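Local coordinates for protein yeast glycogen phosphorylase (Saccharomyces cerevisiae, PDB 1YGP) that belongs to the carbohydrate phosphorylase family of the GT-B clan and holds pyridoxal-5'-phosphate in a pocket of its chain, at residues S249-G254 and P425-I430; Y432-F437 and I456-E461; L578-K583 and I592-L597; Q524-L529 and L572-R577; S715-E720 and N761-V766. All blocks are in the same frame, centred on the assembly; numbering follows the deposited sequence.

Contact 1: S249-G254 and P425-I430; sequences SQWIGG and PRHLEI
Strand 250-252 passes the start of helix 425-445, where Trp251 reaches Pro425 and His427 and the CA atoms of Trp251 and Arg426 lie 6.6 Å apart. The indole of Trp251, its CG anti to the backbone N (chi1 -179°), receives the edge of His427 in an offset edge-to-face pair: the centroids of its six-membered ring and of the His427 ring are 5.4 Å apart, planes stand at 87°, and His427 NE2 comes 3.6 Å from Trp251 CZ3. Trp251 NE1 sits 3.8 Å from Pro425 CG, its N-H bonded to Tyr233 O. Ser249 lies over one face of the Arg426 guanidinium, with Ile430 CD1 over the opposite face. Ser249 OG is bonded to Ser247 O and merely packs here, 3.3 Å from Arg426 NH2. Arg426 makes salt bridges to Glu429 OE1, 2.8 Å from NH1, and to Asp383, and bonds to Thr245 O. Asp383 of helix 372-384 also accepts from Ser249 N, so ring packing and a shared aspartate join the segments.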
# COMPACT_ATOMS: atom_id res chain seq x y z
N SER A 249 -22.90 -17.34 -27.52
CA SER A 249 -23.62 -17.67 -26.31
C SER A 249 -23.40 -16.59 -25.27
O SER A 249 -22.47 -15.80 -25.40
CB SER A 249 -23.09 -18.99 -25.81
OG SER A 249 -23.25 -20.03 -26.76
N GLN A 250 -24.23 -16.52 -24.23
CA GLN A 250 -24.07 -15.51 -23.21
C GLN A 250 -23.68 -16.16 -21.90
O GLN A 250 -24.34 -17.08 -21.40
CB GLN A 250 -25.38 -14.74 -23.00
N TRP A 251 -22.54 -15.71 -21.38
CA TRP A 251 -22.08 -16.16 -20.09
C TRP A 251 -22.61 -15.13 -19.09
O TRP A 251 -22.26 -13.95 -19.11
CB TRP A 251 -20.56 -16.21 -20.05
CG TRP A 251 -19.92 -16.70 -18.75
CD1 TRP A 251 -20.60 -17.32 -17.72
CD2 TRP A 251 -18.59 -16.56 -18.46
NE1 TRP A 251 -19.70 -17.56 -16.79
CE2 TRP A 251 -18.50 -17.12 -17.18
CE3 TRP A 251 -17.46 -16.03 -19.09
CZ2 TRP A 251 -17.29 -17.17 -16.52
CZ3 TRP A 251 -16.24 -16.08 -18.42
CH2 TRP A 251 -16.16 -16.64 -17.15
N ILE A 252 -23.54 -15.58 -18.27
CA ILE A 252 -24.08 -14.77 -17.19
C ILE A 252 -23.33 -15.36 -16.01
O ILE A 252 -23.72 -16.38 -15.45
CB ILE A 252 -25.58 -14.99 -17.12
CG1 ILE A 252 -26.21 -14.52 -18.41
CG2 ILE A 252 -26.17 -14.25 -15.93
CD1 ILE A 252 -27.68 -14.97 -18.57
N GLY A 253 -22.19 -14.76 -15.70
CA GLY A 253 -21.31 -15.23 -14.63
C GLY A 253 -21.82 -14.94 -13.22
O GLY A 253 -22.79 -14.22 -13.04
N GLY A 254 -21.15 -15.46 -12.21
CA GLY A 254 -21.61 -15.27 -10.85
C GLY A 254 -20.71 -14.40 -9.98
O GLY A 254 -21.14 -14.01 -8.90
N PRO A 425 -17.82 -22.22 -17.02
CA PRO A 425 -18.77 -22.98 -17.82
C PRO A 425 -18.67 -22.85 -19.34
O PRO A 425 -18.63 -23.85 -20.06
CB PRO A 425 -20.12 -22.55 -17.27
CG PRO A 425 -19.91 -21.32 -16.44
CD PRO A 425 -18.52 -21.56 -15.91
N ARG A 426 -18.54 -21.64 -19.89
CA ARG A 426 -18.42 -21.46 -21.33
C ARG A 426 -17.08 -21.95 -21.87
O ARG A 426 -17.00 -22.50 -22.97
CB ARG A 426 -18.60 -19.98 -21.67
CG ARG A 426 -18.51 -19.60 -23.13
CD ARG A 426 -19.65 -20.26 -23.89
NE ARG A 426 -19.83 -19.75 -25.24
CZ ARG A 426 -19.85 -20.56 -26.28
NH1 ARG A 426 -19.70 -21.88 -26.13
NH2 ARG A 426 -20.04 -20.06 -27.49
N HIS A 427 -16.00 -21.80 -21.10
CA HIS A 427 -14.68 -22.20 -21.57
C HIS A 427 -14.63 -23.71 -21.58
O HIS A 427 -13.90 -24.24 -22.41
CB HIS A 427 -13.56 -21.68 -20.67
CG HIS A 427 -13.46 -20.16 -20.63
ND1 HIS A 427 -12.73 -19.40 -21.42
CD2 HIS A 427 -14.13 -19.32 -19.75
CE1 HIS A 427 -12.91 -18.15 -21.06
NE2 HIS A 427 -13.75 -18.11 -20.06
N LEU A 428 -15.40 -24.44 -20.75
CA LEU A 428 -15.52 -25.88 -20.92
C LEU A 428 -16.21 -26.23 -22.24
O LEU A 428 -15.83 -27.16 -22.95
CB LEU A 428 -16.34 -26.53 -19.83
CG LEU A 428 -15.82 -27.83 -19.26
CD1 LEU A 428 -16.99 -28.48 -18.59
CD2 LEU A 428 -15.30 -28.81 -20.29
N GLU A 429 -17.27 -25.51 -22.60
CA GLU A 429 -18.01 -25.75 -23.83
C GLU A 429 -17.05 -25.63 -25.01
O GLU A 429 -16.94 -26.55 -25.84
CB GLU A 429 -19.11 -24.72 -23.97
CG GLU A 429 -20.28 -24.81 -23.01
CD GLU A 429 -21.46 -23.88 -23.34
OE1 GLU A 429 -21.40 -23.09 -24.29
OE2 GLU A 429 -22.47 -23.96 -22.63
N ILE A 430 -16.29 -24.55 -25.08
CA ILE A 430 -15.37 -24.36 -26.20
C ILE A 430 -14.27 -25.43 -26.16
O ILE A 430 -13.90 -25.93 -27.23
CB ILE A 430 -14.83 -22.89 -26.12
CG1 ILE A 430 -16.00 -21.91 -26.15
CG2 ILE A 430 -14.00 -22.57 -27.35
CD1 ILE A 430 -15.66 -20.42 -26.02

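Contact 2: Y432-F437 and I456-E461; sequences YDINWF and ISIIEE
Asn435 points its CB at Ser457 and Ile458, and chi1 of -172°, CG anti to the backbone N, carries the amide on between them; Ser457 OG is likewise anti to its own backbone N. The amide of Asn435 thus works in both directions. Its OD1 accepts from Ile458 N at 2.9 Å with an N-H...O angle of 157°, the donor lying well above the carbonyl plane. Its ND2 donates a hydrogen bond to Ser457 OG at 3.1 Å, and that hydroxyl in turn donates to Ile459 O at 3.0 Å. Apolar groups flank the amide: Ile459 CG1 meets the edge of the Tyr432 ring, 3.5 Å from CE1, and Ile458 CD1 touches Ile434 CG2 at 4.0 Å. Ile434 also packs on helix 389-399, and Ile458 and Glu460 pair by backbone with strand 467-469. One buried amide, satisfying a backbone N-H and a serine hydroxyl, thus fixes the chain entering edge strand 459-460 against helix 425-445.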
# COMPACT_ATOMS: atom_id res chain seq x y z
N TYR A 432 -14.61 -28.57 -25.26
CA TYR A 432 -15.22 -29.75 -25.86
C TYR A 432 -15.32 -29.57 -27.36
O TYR A 432 -14.93 -30.48 -28.10
CB TYR A 432 -16.59 -29.99 -25.25
CG TYR A 432 -16.55 -30.69 -23.90
CD1 TYR A 432 -15.42 -31.43 -23.54
CD2 TYR A 432 -17.65 -30.65 -23.03
CE1 TYR A 432 -15.39 -32.14 -22.35
CE2 TYR A 432 -17.61 -31.35 -21.83
CZ TYR A 432 -16.47 -32.09 -21.50
OH TYR A 432 -16.39 -32.80 -20.32
N ASP A 433 -15.74 -28.40 -27.85
CA ASP A 433 -15.82 -28.17 -29.29
C ASP A 433 -14.49 -28.27 -30.02
O ASP A 433 -14.39 -28.99 -31.02
CB ASP A 433 -16.38 -26.80 -29.58
CG ASP A 433 -17.90 -26.67 -29.50
OD1 ASP A 433 -18.59 -27.51 -28.93
OD2 ASP A 433 -18.39 -25.67 -30.03
N ILE A 434 -13.48 -27.58 -29.50
CA ILE A 434 -12.12 -27.58 -30.02
C ILE A 434 -11.65 -29.03 -30.18
O ILE A 434 -11.20 -29.45 -31.25
CB ILE A 434 -11.26 -26.74 -29.01
CG1 ILE A 434 -11.52 -25.24 -29.25
CG2 ILE A 434 -9.77 -27.08 -29.13
CD1 ILE A 434 -10.91 -24.25 -28.22
N ASN A 435 -11.81 -29.83 -29.12
CA ASN A 435 -11.38 -31.22 -29.12
C ASN A 435 -12.13 -32.05 -30.15
O ASN A 435 -11.54 -32.93 -30.76
CB ASN A 435 -11.62 -31.87 -27.75
CG ASN A 435 -11.00 -33.27 -27.67
OD1 ASN A 435 -9.80 -33.44 -27.77
ND2 ASN A 435 -11.70 -34.35 -27.43
N TRP A 436 -13.41 -31.73 -30.36
CA TRP A 436 -14.25 -32.49 -31.28
C TRP A 436 -13.73 -32.38 -32.69
O TRP A 436 -13.42 -33.40 -33.31
CB TRP A 436 -15.70 -31.98 -31.27
CG TRP A 436 -16.59 -32.82 -32.17
CD1 TRP A 436 -16.99 -32.32 -33.38
CD2 TRP A 436 -17.06 -34.10 -31.92
NE1 TRP A 436 -17.70 -33.28 -33.91
CE2 TRP A 436 -17.78 -34.35 -33.10
CE3 TRP A 436 -17.00 -35.08 -30.93
CZ2 TRP A 436 -18.45 -35.57 -33.29
CZ3 TRP A 436 -17.67 -36.30 -31.11
CH2 TRP A 436 -18.39 -36.54 -32.28
N PHE A 437 -13.62 -31.17 -33.19
CA PHE A 437 -13.13 -31.02 -34.53
C PHE A 437 -11.71 -31.57 -34.67
O PHE A 437 -11.41 -32.22 -35.67
CB PHE A 437 -13.20 -29.56 -34.90
CG PHE A 437 -14.62 -29.01 -34.88
CD1 PHE A 437 -15.62 -29.58 -35.67
CD2 PHE A 437 -14.93 -27.91 -34.08
CE1 PHE A 437 -16.91 -29.05 -35.64
CE2 PHE A 437 -16.22 -27.39 -34.06
CZ PHE A 437 -17.21 -27.95 -34.84
N ILE A 456 -4.39 -39.07 -28.13
CA ILE A 456 -4.10 -37.72 -28.55
C ILE A 456 -5.19 -36.76 -28.06
O ILE A 456 -5.04 -35.55 -28.22
CB ILE A 456 -3.94 -37.82 -30.12
CG1 ILE A 456 -2.95 -36.77 -30.57
CG2 ILE A 456 -5.28 -37.63 -30.88
CD1 ILE A 456 -2.59 -36.83 -32.07
N SER A 457 -6.28 -37.24 -27.45
CA SER A 457 -7.37 -36.36 -27.05
C SER A 457 -7.00 -35.38 -25.97
O SER A 457 -6.21 -35.68 -25.07
CB SER A 457 -8.56 -37.16 -26.55
OG SER A 457 -9.73 -36.40 -26.21
N ILE A 458 -7.64 -34.21 -26.05
CA ILE A 458 -7.49 -33.18 -25.05
C ILE A 458 -8.26 -33.65 -23.83
O ILE A 458 -7.77 -33.42 -22.73
CB ILE A 458 -8.04 -31.84 -25.57
CG1 ILE A 458 -7.19 -31.33 -26.73
CG2 ILE A 458 -8.03 -30.81 -24.46
CD1 ILE A 458 -7.80 -30.09 -27.43
N ILE A 459 -9.44 -34.28 -23.90
CA ILE A 459 -10.07 -34.71 -22.66
C ILE A 459 -9.63 -36.14 -22.39
O ILE A 459 -9.82 -37.02 -23.24
CB ILE A 459 -11.63 -34.65 -22.74
CG1 ILE A 459 -12.11 -33.24 -22.52
CG2 ILE A 459 -12.26 -35.43 -21.61
CD1 ILE A 459 -11.81 -32.21 -23.62
N GLU A 460 -9.02 -36.34 -21.22
CA GLU A 460 -8.55 -37.63 -20.74
C GLU A 460 -9.72 -38.27 -20.02
O GLU A 460 -10.19 -37.75 -19.01
CB GLU A 460 -7.41 -37.48 -19.74
CG GLU A 460 -6.88 -38.77 -19.15
CD GLU A 460 -5.64 -38.59 -18.28
OE1 GLU A 460 -4.55 -38.52 -18.83
OE2 GLU A 460 -5.76 -38.53 -17.05
N GLU A 461 -10.16 -39.40 -20.56
CA GLU A 461 -11.29 -40.14 -20.01
C GLU A 461 -10.70 -40.97 -18.88
O GLU A 461 -10.14 -42.04 -19.16
CB GLU A 461 -11.88 -41.04 -21.07
CG GLU A 461 -12.10 -40.42 -22.44
CD GLU A 461 -13.13 -39.29 -22.53
OE1 GLU A 461 -14.21 -39.41 -21.97
OE2 GLU A 461 -12.84 -38.31 -23.21

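Contact 3: L578-K583 and I592-L597; sequences LVDLIK and INREYL
Arg594 reaches from its loop across Val579 to Asp580 and Lys583 on helix 562-584. Beyond CB, which is directed at the helix, CG is anti to the carbonyl carbon (chi1 -53°) and lies 3.9 Å from Val579 CG1. The chain then bends at chi3 (113°), and NE passes the same methyl, Val579 CG1, at 3.5 Å, so that this branch of the valine lies over one face of the guanidinium. At the tip the two terminal nitrogens part company. Arg594 NH2 meets Asp580 OD1 at 2.8 Å in a salt bridge whose hydrogen bond is weak, bent to 127°. Arg594 NH1 turns toward the extended Lys583, whose NZ stands 3.1 Å away near the guanidinium plane. That close pair of like charges is probably offset by Asp590, which makes a salt bridge to Arg594 and a long, weak ion pair with Lys583. Beside the charged tip, Val579 CG2 packs on Ile592 CG2 at 4.1 Å and on Leu597 CD1 at 4.0 Å, and Ile582 CD1 meets Ile592 CD1 at 3.6 Å. Ile592 and Leu597 also rest on Phe602 of strand 601-606. The type II turn from Arg594 to Leu597 is thus held to the helix by apolar packing next to a cluster of charges, in which two acidic residues probably balance Arg594 and Lys583.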
# COMPACT_ATOMS: atom_id res chain seq x y z
N LEU A 578 31.88 -12.53 -1.55
CA LEU A 578 31.02 -13.57 -1.02
C LEU A 578 31.32 -13.80 0.45
O LEU A 578 30.40 -13.86 1.27
CB LEU A 578 31.23 -14.87 -1.78
CG LEU A 578 30.42 -16.06 -1.27
CD1 LEU A 578 28.94 -15.77 -1.43
CD2 LEU A 578 30.84 -17.32 -1.99
N VAL A 579 32.61 -13.85 0.80
CA VAL A 579 33.05 -14.03 2.19
C VAL A 579 32.45 -12.90 3.03
O VAL A 579 31.80 -13.18 4.05
CB VAL A 579 34.62 -14.05 2.23
CG1 VAL A 579 35.15 -14.13 3.64
CG2 VAL A 579 35.12 -15.33 1.56
N ASP A 580 32.56 -11.66 2.56
CA ASP A 580 31.98 -10.52 3.24
C ASP A 580 30.48 -10.73 3.48
O ASP A 580 30.01 -10.41 4.59
CB ASP A 580 32.14 -9.23 2.44
CG ASP A 580 33.46 -8.46 2.51
OD1 ASP A 580 34.05 -8.34 3.58
OD2 ASP A 580 33.88 -7.93 1.47
N LEU A 581 29.75 -11.30 2.50
CA LEU A 581 28.31 -11.54 2.61
C LEU A 581 28.02 -12.54 3.71
O LEU A 581 27.17 -12.29 4.57
CB LEU A 581 27.70 -12.11 1.34
CG LEU A 581 26.34 -11.60 0.80
CD1 LEU A 581 25.84 -12.59 -0.23
CD2 LEU A 581 25.27 -11.53 1.88
N ILE A 582 28.75 -13.65 3.74
CA ILE A 582 28.54 -14.71 4.72
C ILE A 582 28.80 -14.23 6.16
O ILE A 582 28.17 -14.69 7.11
CB ILE A 582 29.45 -15.90 4.33
CG1 ILE A 582 29.20 -16.35 2.89
CG2 ILE A 582 29.15 -17.06 5.26
CD1 ILE A 582 30.23 -17.33 2.31
N LYS A 583 29.74 -13.31 6.32
CA LYS A 583 30.10 -12.69 7.58
C LYS A 583 28.94 -11.79 7.98
O LYS A 583 28.41 -11.92 9.08
CB LYS A 583 31.36 -11.87 7.39
CG LYS A 583 31.93 -11.25 8.64
CD LYS A 583 32.93 -10.24 8.17
CE LYS A 583 33.71 -9.62 9.31
NZ LYS A 583 34.82 -8.82 8.78
N ILE A 592 34.21 -18.55 6.75
CA ILE A 592 35.33 -18.94 5.90
C ILE A 592 36.58 -18.26 6.40
O ILE A 592 36.56 -17.06 6.70
CB ILE A 592 35.02 -18.54 4.44
CG1 ILE A 592 33.86 -19.39 3.96
CG2 ILE A 592 36.23 -18.74 3.53
CD1 ILE A 592 33.38 -19.04 2.54
N ASN A 593 37.67 -19.03 6.46
CA ASN A 593 38.97 -18.54 6.91
C ASN A 593 39.63 -17.69 5.83
O ASN A 593 40.16 -18.21 4.85
CB ASN A 593 39.81 -19.75 7.25
CG ASN A 593 41.20 -19.47 7.82
OD1 ASN A 593 41.51 -19.95 8.90
ND2 ASN A 593 42.12 -18.80 7.14
N ARG A 594 39.66 -16.37 6.00
CA ARG A 594 40.16 -15.47 4.96
C ARG A 594 41.62 -15.64 4.55
O ARG A 594 41.98 -15.36 3.40
CB ARG A 594 39.92 -14.03 5.39
CG ARG A 594 38.45 -13.80 5.77
CD ARG A 594 38.18 -12.34 6.05
NE ARG A 594 37.30 -11.80 5.02
CZ ARG A 594 36.22 -11.06 5.32
NH1 ARG A 594 35.88 -10.77 6.56
NH2 ARG A 594 35.45 -10.63 4.33
N GLU A 595 42.53 -16.08 5.43
CA GLU A 595 43.91 -16.30 5.00
C GLU A 595 43.90 -17.57 4.16
O GLU A 595 43.12 -18.47 4.47
N TYR A 596 44.67 -17.73 3.08
CA TYR A 596 44.63 -19.00 2.36
C TYR A 596 43.48 -19.11 1.35
O TYR A 596 43.38 -20.10 0.61
N LEU A 597 42.64 -18.08 1.22
CA LEU A 597 41.54 -18.00 0.27
C LEU A 597 41.88 -18.33 -1.19
O LEU A 597 41.13 -19.06 -1.83
CB LEU A 597 40.98 -16.61 0.36
CG LEU A 597 39.56 -16.37 -0.00
CD1 LEU A 597 38.67 -17.14 0.95
CD2 LEU A 597 39.26 -14.88 0.12

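Contact 4: Q524-L529 and L572-R577; sequences QANPSL and LNNKIR
Arg577 grips the carbonyl of Ala525 end-on with two nitrogens, NH2 to Ala525 O at 2.9 Å and NH1 to the same oxygen at 3.1 Å. That oxygen lies in the guanidinium plane, and the NH2 bond runs nearly along the C=O axis. A third bond joins two side chains: Asn574 ND2 donates to Asn526 OD1 at 2.9 Å, almost straight at 171°, the acceptor in the amide plane of Asn574 but the donor well above the carbonyl plane of Asn526. Asn526 is the N-cap of helix 527-536, its OD1 also taking a weak capping bond from Leu529 N, so helix 562-584 is bound to its neighbour's start. Asn526 ND2 also bonds to Asn732 OD1, and Asn574 ND2 to Pro706 O. Asn574 OD1 sits over one face of the Arg577 guanidinium, above its centre. Farther out, Pro527 CD lies 4.3 Å from Arg577 NH1 at the guanidinium edge, and Ser528 OG 3.6 Å from Asn574 OD1. Ala525 packs on Pro706, its side chain about 9 Å from pyridoxal-5'-phosphate.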
# COMPACT_ATOMS: atom_id res chain seq x y z
N GLN A 524 26.71 -6.56 -14.54
CA GLN A 524 26.23 -6.18 -13.23
C GLN A 524 26.91 -7.04 -12.18
O GLN A 524 27.59 -6.50 -11.30
CB GLN A 524 24.75 -6.38 -13.15
CG GLN A 524 24.16 -5.73 -11.91
CD GLN A 524 22.72 -5.34 -12.15
OE1 GLN A 524 21.85 -5.48 -11.31
NE2 GLN A 524 22.38 -4.79 -13.31
N ALA A 525 26.77 -8.36 -12.29
CA ALA A 525 27.32 -9.28 -11.31
C ALA A 525 28.83 -9.31 -11.23
O ALA A 525 29.34 -9.54 -10.14
CB ALA A 525 26.85 -10.70 -11.60
N ASN A 526 29.56 -9.07 -12.33
CA ASN A 526 31.01 -9.17 -12.29
C ASN A 526 31.71 -8.04 -13.04
O ASN A 526 32.43 -8.26 -14.03
CB ASN A 526 31.41 -10.52 -12.87
CG ASN A 526 32.79 -11.02 -12.44
OD1 ASN A 526 33.65 -10.30 -11.91
ND2 ASN A 526 33.07 -12.30 -12.64
N PRO A 527 31.60 -6.78 -12.58
CA PRO A 527 32.22 -5.61 -13.19
C PRO A 527 33.72 -5.75 -13.39
O PRO A 527 34.22 -5.43 -14.46
CB PRO A 527 31.87 -4.49 -12.27
CG PRO A 527 31.77 -5.15 -10.90
CD PRO A 527 31.00 -6.39 -11.30
N SER A 528 34.43 -6.27 -12.39
CA SER A 528 35.89 -6.42 -12.38
C SER A 528 36.35 -7.27 -13.57
O SER A 528 37.39 -6.98 -14.15
CB SER A 528 36.31 -7.06 -11.04
OG SER A 528 35.15 -7.46 -10.28
N LEU A 529 35.58 -8.30 -13.96
CA LEU A 529 35.87 -9.05 -15.15
C LEU A 529 35.41 -8.24 -16.35
O LEU A 529 36.14 -8.20 -17.35
CB LEU A 529 35.15 -10.40 -15.15
CG LEU A 529 35.23 -11.29 -16.40
CD1 LEU A 529 36.68 -11.57 -16.75
CD2 LEU A 529 34.52 -12.59 -16.14
N LEU A 572 39.63 -13.77 -7.21
CA LEU A 572 39.97 -13.73 -5.78
C LEU A 572 39.19 -12.60 -5.12
O LEU A 572 38.58 -12.79 -4.06
CB LEU A 572 41.51 -13.52 -5.60
CG LEU A 572 42.32 -13.58 -4.27
CD1 LEU A 572 42.23 -12.27 -3.54
CD2 LEU A 572 41.79 -14.67 -3.37
N ASN A 573 39.11 -11.42 -5.75
CA ASN A 573 38.38 -10.30 -5.18
C ASN A 573 36.91 -10.67 -5.11
O ASN A 573 36.28 -10.45 -4.07
CB ASN A 573 38.54 -9.03 -6.01
CG ASN A 573 40.00 -8.60 -6.24
OD1 ASN A 573 40.33 -8.06 -7.30
ND2 ASN A 573 40.93 -8.79 -5.31
N ASN A 574 36.37 -11.34 -6.15
CA ASN A 574 34.99 -11.81 -6.14
C ASN A 574 34.70 -12.78 -5.02
O ASN A 574 33.61 -12.78 -4.44
CB ASN A 574 34.59 -12.53 -7.40
CG ASN A 574 34.32 -11.60 -8.57
OD1 ASN A 574 34.13 -10.39 -8.45
ND2 ASN A 574 34.28 -12.14 -9.77
N LYS A 575 35.70 -13.61 -4.67
CA LYS A 575 35.56 -14.52 -3.55
C LYS A 575 35.47 -13.75 -2.24
O LYS A 575 34.65 -14.09 -1.37
CB LYS A 575 36.75 -15.50 -3.49
CG LYS A 575 36.45 -16.69 -4.40
CD LYS A 575 37.25 -17.90 -4.01
CE LYS A 575 38.40 -18.12 -4.95
NZ LYS A 575 39.21 -19.23 -4.47
N ILE A 576 36.22 -12.65 -2.13
CA ILE A 576 36.19 -11.81 -0.94
C ILE A 576 34.80 -11.25 -0.77
O ILE A 576 34.32 -11.28 0.37
CB ILE A 576 37.23 -10.66 -1.05
CG1 ILE A 576 38.62 -11.25 -0.86
CG2 ILE A 576 36.94 -9.54 -0.03
CD1 ILE A 576 39.75 -10.28 -1.32
N ARG A 577 34.13 -10.77 -1.83
CA ARG A 577 32.77 -10.25 -1.70
C ARG A 577 31.88 -11.28 -1.06
O ARG A 577 31.20 -10.96 -0.08
CB ARG A 577 32.05 -9.92 -2.99
CG ARG A 577 32.61 -8.92 -3.97
CD ARG A 577 31.48 -8.49 -4.92
NE ARG A 577 30.90 -9.61 -5.63
CZ ARG A 577 30.44 -9.50 -6.87
NH1 ARG A 577 30.49 -8.35 -7.54
NH2 ARG A 577 29.96 -10.59 -7.47

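Contact 5: S715-E720 and N761-V766; sequences STAGTE and NLSENV
The peptide group between Ala717 and Gly718 is the flat surface that Ser763 meets. Ser763 OG stands over one of its faces, 3.4 Å from Ala717 C and 3.2 Å from Gly718 N, an approach too poorly angled for a hydrogen bond. Gly718 N instead gives a weak bond to Asp741 OD1. On the same side of that plane, toward its oxygen end, Val766 CG2 comes obliquely to Ala717 O at 3.3 Å. The carbonyl of Thr716, the preceding flat group, is used in its own plane by Thr719 OG1 at 2.8 Å, while Thr719 N also donates to Thr716 O at 3.2 Å. Ala717 points its CB at the other segment, where it fits against the backbone, 3.1 Å from Asn761 O, and touches Val766 CG2 at 4.1 Å. Thr716 OG1 bonds to Tyr818 O, and Asn761 N to Asp823 OD1 of helix 820-840. The arrangement is a type II beta turn, Thr716 to Thr719, with Gly718 in glycine's usual third place at positive phi (97°), set between strand 710-713 of a parallel sheet and helix 724-730, which supplies Thr724, Ser725 and Lys728 to the pyridoxal-5'-phosphate pocket.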
# COMPACT_ATOMS: atom_id res chain seq x y z
N SER A 715 22.11 -33.47 -11.20
CA SER A 715 20.84 -34.20 -11.23
C SER A 715 20.93 -35.58 -11.83
O SER A 715 21.85 -35.83 -12.63
CB SER A 715 19.82 -33.44 -12.03
OG SER A 715 19.29 -32.37 -11.27
N THR A 716 20.00 -36.48 -11.53
CA THR A 716 20.07 -37.80 -12.13
C THR A 716 19.98 -37.64 -13.66
O THR A 716 19.24 -36.76 -14.13
CB THR A 716 18.93 -38.66 -11.63
OG1 THR A 716 18.81 -38.51 -10.22
CG2 THR A 716 19.21 -40.11 -11.95
N ALA A 717 20.75 -38.40 -14.46
CA ALA A 717 20.71 -38.18 -15.90
C ALA A 717 19.35 -38.44 -16.53
O ALA A 717 18.62 -39.41 -16.27
CB ALA A 717 21.71 -39.05 -16.58
N GLY A 718 18.98 -37.50 -17.37
CA GLY A 718 17.69 -37.56 -18.00
C GLY A 718 16.64 -36.72 -17.31
O GLY A 718 15.52 -36.70 -17.83
N THR A 719 16.93 -35.97 -16.23
CA THR A 719 15.88 -35.18 -15.58
C THR A 719 15.82 -33.70 -15.86
O THR A 719 14.84 -33.08 -15.44
CB THR A 719 15.95 -35.33 -14.05
OG1 THR A 719 17.24 -34.89 -13.68
CG2 THR A 719 15.72 -36.75 -13.56
N GLU A 720 16.80 -33.06 -16.49
CA GLU A 720 16.77 -31.62 -16.65
C GLU A 720 16.57 -31.20 -18.08
O GLU A 720 17.23 -31.74 -18.96
CB GLU A 720 18.05 -30.99 -16.15
CG GLU A 720 18.27 -31.24 -14.66
CD GLU A 720 17.43 -30.44 -13.65
OE1 GLU A 720 16.40 -29.85 -13.98
OE2 GLU A 720 17.84 -30.43 -12.50
N ASN A 761 26.22 -41.88 -14.56
CA ASN A 761 25.55 -42.56 -15.65
C ASN A 761 24.82 -41.61 -16.55
O ASN A 761 24.42 -40.50 -16.19
CB ASN A 761 24.54 -43.58 -15.15
CG ASN A 761 25.26 -44.78 -14.56
OD1 ASN A 761 25.86 -44.71 -13.49
ND2 ASN A 761 25.21 -45.94 -15.18
N LEU A 762 24.73 -42.17 -17.75
CA LEU A 762 24.06 -41.61 -18.90
C LEU A 762 22.61 -42.04 -18.80
O LEU A 762 22.33 -43.06 -18.17
CB LEU A 762 24.64 -42.19 -20.17
CG LEU A 762 26.14 -42.37 -20.31
CD1 LEU A 762 26.40 -43.29 -21.49
CD2 LEU A 762 26.83 -41.05 -20.50
N SER A 763 21.70 -41.35 -19.50
CA SER A 763 20.29 -41.68 -19.54
C SER A 763 19.91 -43.07 -19.98
O SER A 763 18.93 -43.58 -19.43
CB SER A 763 19.58 -40.70 -20.42
OG SER A 763 19.67 -39.46 -19.76
N GLU A 764 20.63 -43.72 -20.92
CA GLU A 764 20.24 -45.06 -21.38
C GLU A 764 20.20 -46.06 -20.24
O GLU A 764 19.23 -46.76 -19.98
CB GLU A 764 21.19 -45.62 -22.41
CG GLU A 764 21.29 -44.85 -23.70
CD GLU A 764 22.56 -44.02 -23.77
OE1 GLU A 764 23.58 -44.53 -24.24
OE2 GLU A 764 22.50 -42.87 -23.34
N ASN A 765 21.29 -45.97 -19.50
CA ASN A 765 21.53 -46.81 -18.35
C ASN A 765 20.58 -46.47 -17.20
O ASN A 765 20.46 -47.29 -16.30
CB ASN A 765 22.97 -46.66 -17.85
CG ASN A 765 24.05 -46.40 -18.90
OD1 ASN A 765 23.88 -46.62 -20.09
ND2 ASN A 765 25.20 -45.83 -18.56
N VAL A 766 19.84 -45.36 -17.16
CA VAL A 766 19.01 -45.00 -16.01
C VAL A 766 17.86 -45.97 -15.79
O VAL A 766 17.70 -46.48 -14.67
CB VAL A 766 18.44 -43.55 -16.16
CG1 VAL A 766 17.49 -43.20 -15.03
CG2 VAL A 766 19.58 -42.55 -16.06

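How the contacts relate
Along the chain the contacts close in the order 1, 2, 4, 3, 5, none nested in another. Contacts 1 and 2 share helix 425-445, their centres 18 Å apart, and join it to a two-stranded and a three-stranded antiparallel sheet respectively. Contacts 3 and 4 share helix 562-584, with centres 13 Å apart, and touch directly: Leu597 CD2 packs 3.8 Å from Ile576 CG1. These two pairs lie on opposite sides of the chain's centre, 54 to 61 Å apart between centres. Contact 5, beside the six-stranded parallel sheet, is about 34 Å from contact 4 between centres. The spread fits the two-domain GT-B architecture, with each pair centred on one long helix.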